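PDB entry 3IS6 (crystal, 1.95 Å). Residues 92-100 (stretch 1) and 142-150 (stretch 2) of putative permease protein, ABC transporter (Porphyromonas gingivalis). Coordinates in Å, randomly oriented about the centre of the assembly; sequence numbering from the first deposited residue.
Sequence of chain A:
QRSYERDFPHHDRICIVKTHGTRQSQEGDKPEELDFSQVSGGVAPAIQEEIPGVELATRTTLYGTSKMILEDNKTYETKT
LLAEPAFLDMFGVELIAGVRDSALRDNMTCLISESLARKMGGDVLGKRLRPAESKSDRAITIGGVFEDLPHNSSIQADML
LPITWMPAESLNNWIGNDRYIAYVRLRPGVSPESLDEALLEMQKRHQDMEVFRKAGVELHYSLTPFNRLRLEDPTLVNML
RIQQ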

# COMPACT_ATOMS: atom_id res chain seq x y z
N GLY A 92 -24.28 10.63 2.30
CA GLY A 92 -25.48 10.23 2.97
C GLY A 92 -25.69 8.73 3.01
O GLY A 92 -26.74 8.27 2.72
N VAL A 93 -24.66 7.99 3.36
CA VAL A 93 -24.73 6.56 3.44
C VAL A 93 -25.20 6.15 4.83
O VAL A 93 -24.62 6.53 5.79
CB VAL A 93 -23.35 5.91 3.17
CG1 VAL A 93 -23.42 4.44 3.25
CG2 VAL A 93 -22.77 6.35 1.88
N GLU A 94 -26.23 5.34 4.89
CA GLU A 94 -26.80 4.87 6.13
C GLU A 94 -26.47 3.41 6.30
O GLU A 94 -26.49 2.66 5.37
CB GLU A 94 -28.31 5.01 6.12
CG GLU A 94 -28.83 6.38 5.92
CD GLU A 94 -28.65 7.27 7.13
OE1 GLU A 94 -28.58 6.77 8.26
OE2 GLU A 94 -28.59 8.50 6.97
N LEU A 95 -26.19 3.00 7.52
CA LEU A 95 -25.97 1.61 7.79
C LEU A 95 -27.25 0.88 8.12
O LEU A 95 -28.04 1.33 8.89
CB LEU A 95 -24.98 1.43 8.92
CG LEU A 95 -23.59 2.00 8.73
CD1 LEU A 95 -22.77 1.59 9.85
CD2 LEU A 95 -22.96 1.57 7.45
N ILE A 96 -27.48 -0.21 7.44
CA ILE A 96 -28.50 -1.15 7.82
C ILE A 96 -28.19 -1.94 9.08
O ILE A 96 -29.05 -2.25 9.83
CB ILE A 96 -28.87 -2.03 6.68
CG1 ILE A 96 -29.55 -1.18 5.64
CG2 ILE A 96 -29.82 -3.01 7.11
CD1 ILE A 96 -29.42 -1.74 4.29
N ALA A 97 -26.93 -2.29 9.24
CA ALA A 97 -26.44 -3.00 10.40
C ALA A 97 -25.08 -2.49 10.83
O ALA A 97 -24.31 -2.01 10.05
CB ALA A 97 -26.38 -4.45 10.11
N GLY A 98 -24.79 -2.61 12.11
CA GLY A 98 -23.55 -2.19 12.67
C GLY A 98 -23.51 -0.77 13.14
O GLY A 98 -24.42 -0.06 12.94
N VAL A 99 -22.43 -0.37 13.77
CA VAL A 99 -22.33 0.90 14.45
C VAL A 99 -21.69 2.00 13.63
O VAL A 99 -20.56 1.92 13.29
CB VAL A 99 -21.49 0.70 15.71
CG1 VAL A 99 -21.26 1.95 16.42
CG2 VAL A 99 -22.08 -0.36 16.58
N ARG A 100 -22.44 3.06 13.37
CA ARG A 100 -22.00 4.11 12.48
C ARG A 100 -20.75 4.82 12.91
O ARG A 100 -19.89 5.04 12.12
CB ARG A 100 -23.08 5.13 12.23
CG ARG A 100 -22.65 6.23 11.30
CD ARG A 100 -23.72 7.27 11.11
NE ARG A 100 -23.45 8.26 10.08
CZ ARG A 100 -23.73 8.09 8.81
NH1 ARG A 100 -24.25 6.96 8.43
NH2 ARG A 100 -23.48 9.03 7.93
N ILE A 142 -16.42 -8.07 9.19
CA ILE A 142 -17.45 -7.20 8.69
C ILE A 142 -18.10 -6.40 9.81
O ILE A 142 -18.80 -6.92 10.62
CB ILE A 142 -18.50 -8.00 7.95
CG1 ILE A 142 -17.89 -8.70 6.75
CG2 ILE A 142 -19.62 -7.15 7.52
CD1 ILE A 142 -18.78 -9.56 6.08
N GLY A 143 -17.81 -5.12 9.86
CA GLY A 143 -18.33 -4.27 10.89
C GLY A 143 -19.63 -3.54 10.64
O GLY A 143 -20.17 -2.92 11.51
N GLY A 144 -20.09 -3.55 9.41
CA GLY A 144 -21.32 -2.90 9.05
C GLY A 144 -21.85 -3.30 7.71
O GLY A 144 -21.13 -3.82 6.92
N VAL A 145 -23.11 -3.02 7.47
CA VAL A 145 -23.72 -3.18 6.18
C VAL A 145 -24.38 -1.89 5.77
O VAL A 145 -25.16 -1.35 6.48
CB VAL A 145 -24.75 -4.26 6.20
CG1 VAL A 145 -25.35 -4.42 4.88
CG2 VAL A 145 -24.18 -5.52 6.68
N PHE A 146 -24.03 -1.40 4.60
CA PHE A 146 -24.52 -0.12 4.13
C PHE A 146 -25.53 -0.26 3.01
O PHE A 146 -25.48 -1.16 2.25
CB PHE A 146 -23.40 0.84 3.72
CG PHE A 146 -22.57 0.37 2.55
CD1 PHE A 146 -22.88 0.76 1.27
CD2 PHE A 146 -21.48 -0.42 2.73
CE1 PHE A 146 -22.13 0.34 0.22
CE2 PHE A 146 -20.75 -0.83 1.68
CZ PHE A 146 -21.07 -0.45 0.43
N GLU A 147 -26.46 0.67 2.98
CA GLU A 147 -27.47 0.74 1.98
C GLU A 147 -26.80 0.92 0.64
O GLU A 147 -25.92 1.71 0.52
CB GLU A 147 -28.22 2.02 2.25
CG GLU A 147 -29.65 1.94 2.33
CD GLU A 147 -30.29 3.29 2.15
OE1 GLU A 147 -30.66 3.66 1.03
OE2 GLU A 147 -30.42 4.00 3.14
N ASP A 148 -27.25 0.21 -0.38
CA ASP A 148 -26.56 0.22 -1.64
C ASP A 148 -26.45 1.65 -2.12
O ASP A 148 -27.34 2.42 -1.98
CB ASP A 148 -27.30 -0.57 -2.69
CG ASP A 148 -27.32 -2.03 -2.44
OD1 ASP A 148 -26.46 -2.58 -1.77
OD2 ASP A 148 -28.23 -2.65 -2.94
N LEU A 149 -25.32 1.98 -2.68
CA LEU A 149 -25.10 3.27 -3.24
C LEU A 149 -25.98 3.42 -4.48
O LEU A 149 -26.34 2.47 -5.10
CB LEU A 149 -23.65 3.45 -3.59
CG LEU A 149 -22.67 3.51 -2.45
CD1 LEU A 149 -21.30 3.31 -2.92
CD2 LEU A 149 -22.77 4.78 -1.74
N PRO A 150 -26.30 4.63 -4.84
CA PRO A 150 -27.19 4.84 -5.98
C PRO A 150 -26.61 4.25 -7.26
O PRO A 150 -25.46 4.31 -7.48
CB PRO A 150 -27.23 6.34 -6.08
CG PRO A 150 -26.99 6.80 -4.76
CD PRO A 150 -26.12 5.86 -4.08
O HOH W 1 -20.59 -2.48 14.10
O HOH W 2 -19.57 0.12 11.49

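What holds the two backbones together? They run antiparallel, and Glu 147 N donates to Glu 94 O at 3.1 Å, nearly straight, while Val 145 N donates to Ala 97 O at 3.0 Å. Between these bonds a beta bulge shifts the register by one, so Val 145 O receives two weak bonds, from Ile 96 N at 2.8 Å and from Ala 97 N at 3.4 Å.

How do the side chains pack around Phe 146? Its chi1 is p, and its end leads away from stretch 1; Val 93 CG1 comes 3.6 Å from Phe 146 CB and stands obliquely to the ring, and Leu 95 CD2 lies 3.8 Å from the same CB. Leu 95, in the m,t rotamer, brings its end nearer to stretch 2. Val 93, with chi1 t, also places CG2 3.9 Å from Leu 149 CD2. Extended Arg 100 (t,t,t) donates from NH1 to Val 93 O at 2.7 Å. Glu 147 points toward stretch 1, chi1 off-well at -130°.

Which side chains meet on the face opposite Leu 95 and Phe 146? Ala 97 and Val 145 do, lightly, with CB of Ala 97 4.2 Å from CG2 of Val 145.

Why is Gly 98 bare? A CB there would clash with Gly 143 O and Gly 144 CA, and its backbone angles would jam it against Ala 97 O. Beyond it the chains part, and two waters bridge Val 99 and Gly 143.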